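Local coordinates for protein periplasmic beta-glucosidase (Pseudomonas aeruginosa, PDB 6R5T) that probably hydrolyses terminal, non-reducing beta-D-glucosyl residues of glycosides in the periplasm, releasing beta-D-glucose, as a member of glycoside hydrolase family 3, at residues M61-R66 and D329-L334; P73-Y78 and A319-L324; Q378-V383 and A467-L472; V473-G478 and K511-V516. The protein carries 1 engineered substitution. All coordinates share one frame; numbering follows the deposited sequence.

Contact 1: M61-R66 and D329-L334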
# COMPACT_ATOMS: atom_id res chain seq x y z
N MET A 61 30.32 -35.23 1.18
CA MET A 61 28.90 -35.63 1.18
C MET A 61 28.61 -36.64 0.07
O MET A 61 27.89 -37.65 0.31
CB MET A 61 28.02 -34.43 0.91
CG MET A 61 28.33 -33.32 1.82
SD MET A 61 27.54 -33.69 3.31
CE MET A 61 27.04 -32.00 3.67
N GLN A 62 29.06 -36.35 -1.15
CA GLN A 62 28.79 -37.24 -2.31
C GLN A 62 29.41 -38.63 -2.03
O GLN A 62 28.83 -39.66 -2.44
CB GLN A 62 29.34 -36.60 -3.57
CG GLN A 62 28.70 -37.05 -4.86
CD GLN A 62 27.24 -36.65 -5.02
OE1 GLN A 62 26.38 -37.31 -4.47
NE2 GLN A 62 26.93 -35.63 -5.84
N ASP A 63 30.54 -38.65 -1.31
CA ASP A 63 31.20 -39.92 -0.94
C ASP A 63 30.27 -40.79 -0.09
O ASP A 63 30.40 -42.01 -0.18
CB ASP A 63 32.52 -39.70 -0.22
CG ASP A 63 33.66 -39.22 -1.10
OD1 ASP A 63 33.59 -39.27 -2.34
OD2 ASP A 63 34.62 -38.77 -0.52
N GLN A 64 29.42 -40.20 0.74
CA GLN A 64 28.55 -40.97 1.66
C GLN A 64 27.51 -41.73 0.85
O GLN A 64 26.99 -42.74 1.37
CB GLN A 64 27.88 -40.08 2.69
CG GLN A 64 28.88 -39.27 3.50
CD GLN A 64 30.00 -40.14 4.01
OE1 GLN A 64 29.74 -41.11 4.73
NE2 GLN A 64 31.23 -39.84 3.60
N VAL A 65 27.16 -41.25 -0.34
CA VAL A 65 26.12 -41.89 -1.19
C VAL A 65 26.53 -43.33 -1.54
O VAL A 65 25.64 -44.16 -1.67
CB VAL A 65 25.89 -41.04 -2.45
CG1 VAL A 65 25.13 -41.77 -3.50
CG2 VAL A 65 25.18 -39.75 -2.08
N ARG A 66 27.82 -43.55 -1.75
CA ARG A 66 28.35 -44.89 -2.12
C ARG A 66 27.91 -45.92 -1.09
O ARG A 66 27.97 -47.14 -1.42
CB ARG A 66 29.88 -44.87 -2.19
CG ARG A 66 30.50 -43.92 -3.22
CD ARG A 66 31.83 -44.46 -3.76
NE ARG A 66 33.06 -43.68 -3.66
CZ ARG A 66 33.88 -43.66 -2.61
NH1 ARG A 66 33.55 -44.31 -1.50
NH2 ARG A 66 35.00 -42.95 -2.65
N ASP A 329 27.91 -39.00 -13.94
CA ASP A 329 29.10 -38.85 -13.08
C ASP A 329 28.74 -37.92 -11.94
O ASP A 329 28.69 -36.70 -12.13
CB ASP A 329 30.29 -38.31 -13.87
CG ASP A 329 31.56 -38.09 -13.04
OD1 ASP A 329 31.62 -38.54 -11.86
OD2 ASP A 329 32.47 -37.43 -13.58
N PRO A 330 28.58 -38.48 -10.73
CA PRO A 330 28.25 -37.71 -9.54
C PRO A 330 29.35 -36.71 -9.18
O PRO A 330 29.09 -35.79 -8.35
CB PRO A 330 28.04 -38.71 -8.41
CG PRO A 330 28.35 -40.07 -8.99
CD PRO A 330 28.63 -39.93 -10.46
N TYR A 331 30.57 -36.91 -9.73
CA TYR A 331 31.74 -36.06 -9.43
C TYR A 331 32.08 -35.12 -10.59
O TYR A 331 33.18 -34.55 -10.59
CB TYR A 331 32.96 -36.91 -9.02
CG TYR A 331 32.72 -37.71 -7.76
CD1 TYR A 331 32.91 -37.18 -6.51
CD2 TYR A 331 32.21 -39.00 -7.84
CE1 TYR A 331 32.69 -37.90 -5.36
CE2 TYR A 331 31.94 -39.74 -6.70
CZ TYR A 331 32.19 -39.19 -5.45
OH TYR A 331 31.95 -39.90 -4.31
N ARG A 332 31.15 -34.90 -11.51
CA ARG A 332 31.47 -34.12 -12.74
C ARG A 332 31.83 -32.66 -12.41
O ARG A 332 32.61 -32.08 -13.19
CB ARG A 332 30.33 -34.20 -13.74
CG ARG A 332 29.03 -33.56 -13.28
CD ARG A 332 27.84 -34.00 -14.10
NE ARG A 332 28.05 -33.79 -15.51
CZ ARG A 332 28.36 -34.73 -16.42
NH1 ARG A 332 28.39 -36.00 -16.10
NH2 ARG A 332 28.56 -34.39 -17.67
N ARG A 333 31.36 -32.11 -11.29
CA ARG A 333 31.74 -30.73 -10.87
C ARG A 333 32.78 -30.76 -9.75
O ARG A 333 33.04 -29.72 -9.15
CB ARG A 333 30.46 -29.97 -10.47
CG ARG A 333 29.51 -29.78 -11.63
CD ARG A 333 28.28 -28.94 -11.22
NE ARG A 333 27.51 -28.73 -12.40
CZ ARG A 333 26.66 -29.60 -12.96
NH1 ARG A 333 26.27 -30.69 -12.32
NH2 ARG A 333 26.11 -29.30 -14.10
N LEU A 334 33.36 -31.94 -9.45
CA LEU A 334 34.22 -32.12 -8.25
C LEU A 334 35.65 -32.55 -8.61
O LEU A 334 36.37 -32.89 -7.69
CB LEU A 334 33.52 -33.11 -7.34
CG LEU A 334 32.22 -32.58 -6.75
CD1 LEU A 334 31.46 -33.66 -6.03
CD2 LEU A 334 32.53 -31.43 -5.80
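A short phenol-to-carboxylate bond dominates this contact: Tyr331 OH donates to Asp63 OD1 at 2.6 Å and uses the anti lone pair, the one turned away from the second carboxylate oxygen. The pairing fastens helix 55-65 of the TIM-barrel-like N-terminal domain to the loop that follows helix 307-323, a loop folded into two successive type I turns, Asp329 to Arg332 and Tyr331 to Leu334. Ring and carboxylate planes stand 45° apart, with OD1 at the ring edge. Over one face of the Tyr331 ring, offset toward its rim, lies Gln62 CG, 4.0 Å above the plane. Gln62 reaches that position because its CG is anti to the backbone N (chi1 -156°), and the chain then bends at chi2 across Pro330. There Gln62 NE2 makes only a weak, bent bond to Pro330 O (3.3 Å), whereas OE1 accepts from the backbone N of Leu74, so the amide bridges the loop and the residues leading into strand 75-78. The nearby carboxylate would be expected to keep the phenol protonated and acting as donor. Asp63 OD1 also makes a long, charge-only pairing with Arg66 NH2, lying well out of the guanidinium plane. At the base of the tyrosine an Asx turn shapes the loop: the backbone N of Tyr331 donates to Asp329 OD1 at 2.9 Å, approaching from above the carboxylate plane.

Contact 2: P73-Y78 and A319-L324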
# COMPACT_ATOMS: atom_id res chain seq x y z
N PRO A 73 22.89 -40.00 -6.39
CA PRO A 73 23.72 -38.86 -6.02
C PRO A 73 22.89 -37.68 -5.49
O PRO A 73 21.70 -37.55 -5.82
CB PRO A 73 24.37 -38.41 -7.31
CG PRO A 73 23.40 -38.84 -8.34
CD PRO A 73 22.86 -40.19 -7.84
N LEU A 74 23.53 -36.92 -4.63
CA LEU A 74 22.95 -35.64 -4.14
C LEU A 74 23.11 -34.62 -5.25
O LEU A 74 24.03 -34.73 -6.07
CB LEU A 74 23.74 -35.18 -2.92
CG LEU A 74 23.67 -36.13 -1.74
CD1 LEU A 74 24.79 -35.83 -0.78
CD2 LEU A 74 22.32 -36.04 -1.05
N PHE A 75 22.26 -33.58 -5.18
CA PHE A 75 22.69 -32.28 -5.73
C PHE A 75 22.94 -31.30 -4.57
O PHE A 75 22.41 -31.46 -3.46
CB PHE A 75 21.73 -31.75 -6.80
CG PHE A 75 20.41 -31.22 -6.33
CD1 PHE A 75 20.31 -29.98 -5.72
CD2 PHE A 75 19.24 -31.91 -6.58
CE1 PHE A 75 19.06 -29.48 -5.35
CE2 PHE A 75 18.01 -31.43 -6.19
CZ PHE A 75 17.91 -30.21 -5.57
N HIS A 76 23.74 -30.29 -4.87
CA HIS A 76 24.18 -29.27 -3.89
C HIS A 76 23.78 -27.89 -4.40
O HIS A 76 24.13 -27.56 -5.55
CB HIS A 76 25.70 -29.34 -3.64
CG HIS A 76 26.08 -30.50 -2.79
ND1 HIS A 76 26.19 -31.78 -3.33
CD2 HIS A 76 26.34 -30.60 -1.46
CE1 HIS A 76 26.48 -32.59 -2.32
NE2 HIS A 76 26.60 -31.91 -1.19
N ALA A 77 23.09 -27.15 -3.55
CA ALA A 77 22.59 -25.81 -3.92
C ALA A 77 23.16 -24.74 -3.01
O ALA A 77 23.56 -25.01 -1.87
CB ALA A 77 21.07 -25.84 -3.92
N TYR A 78 23.07 -23.51 -3.51
CA TYR A 78 23.44 -22.30 -2.75
C TYR A 78 22.73 -21.09 -3.32
O TYR A 78 22.16 -21.14 -4.38
CB TYR A 78 24.95 -22.16 -2.80
CG TYR A 78 25.61 -21.21 -1.83
CD1 TYR A 78 25.24 -21.15 -0.50
CD2 TYR A 78 26.64 -20.41 -2.27
CE1 TYR A 78 25.88 -20.31 0.39
CE2 TYR A 78 27.31 -19.58 -1.38
CZ TYR A 78 26.93 -19.54 -0.05
OH TYR A 78 27.59 -18.75 0.84
N ALA A 319 14.65 -36.34 -12.10
CA ALA A 319 14.80 -35.73 -13.43
C ALA A 319 15.77 -34.54 -13.34
O ALA A 319 16.54 -34.34 -14.26
CB ALA A 319 13.48 -35.31 -13.98
N ALA A 320 15.76 -33.77 -12.26
CA ALA A 320 16.73 -32.67 -12.10
C ALA A 320 18.14 -33.23 -12.02
O ALA A 320 19.07 -32.70 -12.66
CB ALA A 320 16.40 -31.86 -10.88
N LYS A 321 18.33 -34.30 -11.26
CA LYS A 321 19.67 -34.90 -11.13
C LYS A 321 20.13 -35.45 -12.48
O LYS A 321 21.33 -35.34 -12.77
CB LYS A 321 19.58 -35.98 -10.08
CG LYS A 321 19.35 -35.42 -8.69
CD LYS A 321 19.24 -36.48 -7.60
CE LYS A 321 19.12 -35.84 -6.24
NZ LYS A 321 19.18 -36.81 -5.13
N TYR A 322 19.21 -36.01 -13.24
CA TYR A 322 19.51 -36.60 -14.57
C TYR A 322 20.04 -35.47 -15.48
O TYR A 322 21.13 -35.55 -16.04
CB TYR A 322 18.26 -37.30 -15.10
CG TYR A 322 18.44 -37.97 -16.44
CD1 TYR A 322 18.43 -37.24 -17.62
CD2 TYR A 322 18.63 -39.34 -16.51
CE1 TYR A 322 18.55 -37.86 -18.85
CE2 TYR A 322 18.81 -39.96 -17.73
CZ TYR A 322 18.76 -39.22 -18.90
OH TYR A 322 18.88 -39.87 -20.11
N ASP A 323 19.30 -34.34 -15.52
CA ASP A 323 19.65 -33.21 -16.40
C ASP A 323 21.00 -32.60 -15.97
O ASP A 323 21.73 -32.14 -16.87
CB ASP A 323 18.56 -32.16 -16.43
CG ASP A 323 17.31 -32.60 -17.16
OD1 ASP A 323 17.35 -33.69 -17.87
OD2 ASP A 323 16.27 -31.90 -16.98
N LEU A 324 21.31 -32.62 -14.68
CA LEU A 324 22.57 -32.09 -14.14
C LEU A 324 23.78 -33.00 -14.43
O LEU A 324 24.91 -32.63 -14.15
CB LEU A 324 22.40 -31.84 -12.65
CG LEU A 324 21.65 -30.54 -12.37
CD1 LEU A 324 21.19 -30.50 -10.94
CD2 LEU A 324 22.57 -29.38 -12.66
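Lys321 NZ donates to Pro73 O at 2.7 Å, lying in the carbonyl plane with a C=O...N angle of 148°, and this one bond carries the polar side of the contact. The lysine arrives as a nearly straight rod: CG is anti to the carbonyl carbon (chi1 -68°) and every later torsion is extended, so the chain carries its ammonium from the helix to the loop leading into strand 75-78. The rod's flank serves a second purpose. Lys321 CE packs against Phe75 CD2 at 3.9 Å, the two side chains crossing at about a right angle. With Phe75 CG in the crowded position between the backbone N and the carbonyl carbon (chi1 74°), the ring brings CD2 onto the lysine; Phe75 CB also touches Leu324 CD1 at 4.4 Å. Farther out, Gln22 OE1 and Gly47 O accept from the same ammonium, so three oxygens grip a buried charge and fix its direction. Ala48 of the adjacent strand 48-50 packs on Phe75, and Gln62 of helix 55-65 on Pro73. Helix 307-323 is thus bonded to the loop before parallel strand 75-78 and packed on Phe75, as expected of the beta/alpha architecture of a TIM-barrel-like domain.

Contact 3: Q378-V383 and A467-L472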
# COMPACT_ATOMS: atom_id res chain seq x y z
N GLN A 378 44.32 14.88 -8.80
CA GLN A 378 45.27 15.88 -8.26
C GLN A 378 44.65 16.54 -7.03
O GLN A 378 43.46 16.33 -6.78
CB GLN A 378 45.61 16.92 -9.33
CG GLN A 378 44.46 17.88 -9.57
CD GLN A 378 44.71 18.84 -10.70
OE1 GLN A 378 45.44 18.54 -11.64
NE2 GLN A 378 44.06 19.98 -10.63
N GLY A 379 45.46 17.27 -6.28
CA GLY A 379 45.02 18.07 -5.13
C GLY A 379 44.77 17.21 -3.89
O GLY A 379 45.35 16.13 -3.77
N ARG A 380 43.92 17.70 -3.02
CA ARG A 380 43.61 17.10 -1.70
C ARG A 380 42.13 16.75 -1.69
O ARG A 380 41.29 17.67 -1.80
CB ARG A 380 43.95 18.09 -0.59
CG ARG A 380 45.45 18.34 -0.48
CD ARG A 380 45.76 19.46 0.48
NE ARG A 380 45.65 19.06 1.88
CZ ARG A 380 46.53 18.28 2.52
NH1 ARG A 380 47.59 17.79 1.88
NH2 ARG A 380 46.37 17.97 3.79
N ILE A 381 41.83 15.47 -1.52
CA ILE A 381 40.43 14.98 -1.58
C ILE A 381 40.10 14.42 -0.19
O ILE A 381 40.77 13.46 0.21
CB ILE A 381 40.26 13.93 -2.70
CG1 ILE A 381 40.59 14.49 -4.09
CG2 ILE A 381 38.85 13.31 -2.66
CD1 ILE A 381 40.78 13.47 -5.17
N ALA A 382 39.12 14.97 0.49
CA ALA A 382 38.63 14.39 1.77
C ALA A 382 37.63 13.27 1.43
O ALA A 382 36.72 13.50 0.63
CB ALA A 382 38.00 15.42 2.64
N VAL A 383 37.87 12.08 1.97
CA VAL A 383 36.99 10.90 1.74
C VAL A 383 36.34 10.63 3.10
O VAL A 383 37.03 10.27 4.08
CB VAL A 383 37.76 9.70 1.20
CG1 VAL A 383 36.83 8.53 0.99
CG2 VAL A 383 38.52 10.06 -0.05
N ALA A 467 37.58 18.06 6.10
CA ALA A 467 36.99 18.75 4.93
C ALA A 467 37.67 20.12 4.74
O ALA A 467 38.04 20.50 3.61
CB ALA A 467 35.51 18.88 5.11
N ARG A 468 37.92 20.80 5.84
CA ARG A 468 38.52 22.17 5.81
C ARG A 468 39.94 22.08 5.25
O ARG A 468 40.42 23.06 4.66
CB ARG A 468 38.52 22.74 7.22
CG ARG A 468 37.18 23.22 7.73
CD ARG A 468 37.34 23.56 9.19
NE ARG A 468 36.07 23.58 9.87
CZ ARG A 468 35.87 23.17 11.09
NH1 ARG A 468 36.87 22.68 11.80
NH2 ARG A 468 34.66 23.29 11.62
N ASP A 469 40.60 20.95 5.35
CA ASP A 469 41.98 20.78 4.88
C ASP A 469 42.01 20.28 3.44
O ASP A 469 43.10 19.96 2.95
CB ASP A 469 42.72 19.82 5.81
CG ASP A 469 44.23 20.01 5.76
OD1 ASP A 469 44.66 21.20 5.73
OD2 ASP A 469 44.95 18.98 5.74
N ALA A 470 40.86 20.16 2.78
CA ALA A 470 40.79 19.53 1.45
C ALA A 470 40.30 20.53 0.40
O ALA A 470 39.75 21.54 0.79
CB ALA A 470 39.90 18.31 1.50
N ASP A 471 40.45 20.17 -0.87
CA ASP A 471 39.91 20.94 -2.01
C ASP A 471 38.44 20.54 -2.23
O ASP A 471 37.69 21.33 -2.78
CB ASP A 471 40.72 20.68 -3.26
CG ASP A 471 42.17 21.13 -3.12
OD1 ASP A 471 42.37 22.19 -2.52
OD2 ASP A 471 43.05 20.39 -3.52
N LEU A 472 38.08 19.30 -1.90
CA LEU A 472 36.69 18.86 -2.15
C LEU A 472 36.44 17.63 -1.30
O LEU A 472 37.41 17.05 -0.75
CB LEU A 472 36.47 18.56 -3.63
CG LEU A 472 37.23 17.40 -4.22
CD1 LEU A 472 36.38 16.12 -4.24
CD2 LEU A 472 37.67 17.78 -5.64
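Arg380 grips Asp469 side-on with two nitrogens, each taking a different oxygen. Arg380 NE donates to Asp469 O at 2.9 Å, almost along the C=O axis and in the guanidinium plane, while Arg380 NH2 forms a salt bridge with Asp469 OD2 at 2.6 Å. Because the guanidinium and carboxylate planes are 73° apart, OD2 is approached from above its own carboxylate plane. A bend at chi3 (77°) turns the arginine onto these acceptors, and Asp469 CG, anti to its backbone N, brings the carboxylate to it. The backbone of Arg380 is held next: Arg380 N donates to Asp471 OD2 at 2.9 Å, and Asp471 N returns a bond to Arg380 O at 2.8 Å, so a side-chain carboxylate and a main-chain amide of Asp471 clasp the backbone N and O of Arg380. This is where helix 456-468 ends and its connection turns into strand 472-478, which runs parallel to strand 380-384 in the mixed sheet of the family 3 C-terminal domain. Ala382 N continues the pairing by donating to Leu472 O at 3.0 Å. The apolar packing is split between the two faces of the strand: Ala382 CB meets Ala470 CB at 3.6 Å on one, and Ile381 CG2 lies beside Leu472 CD1 at 4.1 Å on the other. On the far flank, Thr423 and Leu425 of strand 423-427 bond to the backbone of Ile381.

Contact 4: V473-G478 and K511-V516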
# COMPACT_ATOMS: atom_id res chain seq x y z
N VAL A 473 35.17 17.31 -1.16
CA VAL A 473 34.73 16.21 -0.26
C VAL A 473 34.01 15.15 -1.07
O VAL A 473 33.07 15.51 -1.80
CB VAL A 473 33.82 16.73 0.84
CG1 VAL A 473 33.25 15.59 1.66
CG2 VAL A 473 34.52 17.76 1.73
N VAL A 474 34.48 13.93 -0.95
CA VAL A 474 33.74 12.73 -1.46
C VAL A 474 33.11 12.09 -0.23
O VAL A 474 33.83 11.49 0.59
CB VAL A 474 34.66 11.77 -2.22
CG1 VAL A 474 33.94 10.50 -2.66
CG2 VAL A 474 35.22 12.46 -3.45
N ALA A 475 31.80 12.24 -0.07
CA ALA A 475 31.07 11.69 1.08
C ALA A 475 30.48 10.35 0.64
O ALA A 475 29.72 10.31 -0.33
CB ALA A 475 30.00 12.63 1.54
N VAL A 476 30.84 9.28 1.31
CA VAL A 476 30.43 7.91 0.98
C VAL A 476 29.44 7.51 2.08
O VAL A 476 29.81 7.21 3.21
CB VAL A 476 31.60 6.92 0.84
CG1 VAL A 476 31.11 5.63 0.19
CG2 VAL A 476 32.76 7.51 0.06
N VAL A 477 28.17 7.54 1.71
CA VAL A 477 27.06 7.54 2.67
C VAL A 477 25.94 6.66 2.13
O VAL A 477 25.91 6.33 0.93
CB VAL A 477 26.55 8.96 2.92
CG1 VAL A 477 27.56 9.74 3.75
CG2 VAL A 477 26.18 9.69 1.64
N GLY A 478 25.02 6.30 3.03
CA GLY A 478 23.78 5.61 2.65
C GLY A 478 23.50 4.48 3.61
O GLY A 478 23.69 4.64 4.81
N LYS A 511 32.99 23.47 0.77
CA LYS A 511 33.80 22.63 -0.12
C LYS A 511 32.84 21.98 -1.12
O LYS A 511 31.72 21.63 -0.72
CB LYS A 511 34.58 21.59 0.69
CG LYS A 511 35.59 22.21 1.63
CD LYS A 511 36.68 22.88 0.95
CE LYS A 511 37.59 23.57 1.95
NZ LYS A 511 38.70 24.15 1.19
N PRO A 512 33.24 21.80 -2.39
CA PRO A 512 32.45 21.02 -3.34
C PRO A 512 32.12 19.65 -2.72
O PRO A 512 33.02 19.06 -2.13
CB PRO A 512 33.34 20.89 -4.57
CG PRO A 512 34.23 22.12 -4.49
CD PRO A 512 34.47 22.34 -3.01
N LEU A 513 30.86 19.22 -2.80
CA LEU A 513 30.42 18.01 -2.08
C LEU A 513 29.92 16.98 -3.09
O LEU A 513 28.86 17.24 -3.73
CB LEU A 513 29.33 18.41 -1.10
CG LEU A 513 28.68 17.30 -0.28
CD1 LEU A 513 29.71 16.51 0.54
CD2 LEU A 513 27.57 17.84 0.61
N VAL A 514 30.63 15.87 -3.20
CA VAL A 514 30.28 14.76 -4.10
C VAL A 514 29.70 13.65 -3.21
O VAL A 514 30.38 13.23 -2.31
CB VAL A 514 31.47 14.21 -4.90
CG1 VAL A 514 31.09 13.00 -5.71
CG2 VAL A 514 32.09 15.26 -5.80
N LEU A 515 28.46 13.23 -3.46
CA LEU A 515 27.90 12.10 -2.70
C LEU A 515 28.05 10.83 -3.49
O LEU A 515 27.64 10.75 -4.66
CB LEU A 515 26.41 12.33 -2.44
CG LEU A 515 25.98 13.51 -1.64
CD1 LEU A 515 24.55 13.28 -1.21
CD2 LEU A 515 26.90 13.78 -0.47
N VAL A 516 28.67 9.85 -2.86
CA VAL A 516 28.74 8.47 -3.36
C VAL A 516 27.80 7.64 -2.50
O VAL A 516 28.04 7.46 -1.30
CB VAL A 516 30.18 7.91 -3.33
CG1 VAL A 516 30.17 6.45 -3.70
CG2 VAL A 516 31.11 8.70 -4.23
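No aromatic ring or charged plane enters this contact; its flat groups are the peptides, whose alternate N-H and C=O groups point across to the other strand, with aliphatic side chains on both faces of the sheet. Five nearly straight N-H...O bonds join the strands, from Val473 N to Pro512 O at one end to Val477 N to Val516 O at the other. Among the tightest is Val516 N to Ala475 O at 2.8 Å, with an angle of 172° at the hydrogen. Each donor approaches nearly along the axis of the carbonyl it meets. Between the bonds, CA-H groups touch the same oxygens, as when Val476 CA lies 3.3 Å from Val516 O. Strands 472-478 and 513-518 run parallel, their segments inclined by 28°, and helix 497-508 joins them in a beta-alpha-beta unit of the family 3 C-terminal domain. On the face carrying Val473, Ala475, Leu513 and Leu515, which this helix covers, Leu513 CD1 sits between Val473 CG1 at 3.8 Å and Ala475 CB at 4.0 Å. Leu513 has CG anti to the backbone N (chi1 178°), which swings that methyl over to the neighbouring strand. Farther along, Leu515 CD2 meets the same Ala475 CB at 3.9 Å. The other face holds Val474, Val476, Val514 and Val516, with Ile549 and Leu553 of helix 545-553 packed on Val516. Val516 wedges between two valines, its CG2 reaching Val474 CG1 at 3.7 Å obliquely, while its CG1 lies side by side with Val476 CG1 at 4.1 Å.

Overall arrangement
Contacts 1 and 2 share the TIM-barrel-like domain, contacts 3 and 4 the mixed sheet of the C-terminal domain; the centres of 2 and 4 lie about 47 Å apart. Within each pair one member is buried and the other partly exposed. Contact 2 is nested within the chain loop closed by contact 1, and Arg333 NH1 joins them through Leu324 O. Strand 472-478 is common to the second pair: Ala382 O accepts from Val474 N, and Lys511 NZ donates to Ala470 O. Chemistry follows depth. Contacts 1 and 3 use carboxylates near the surface, contact 2 buries one lysine among oxygens, and contact 4 relies on backbone bonds and aliphatic packing.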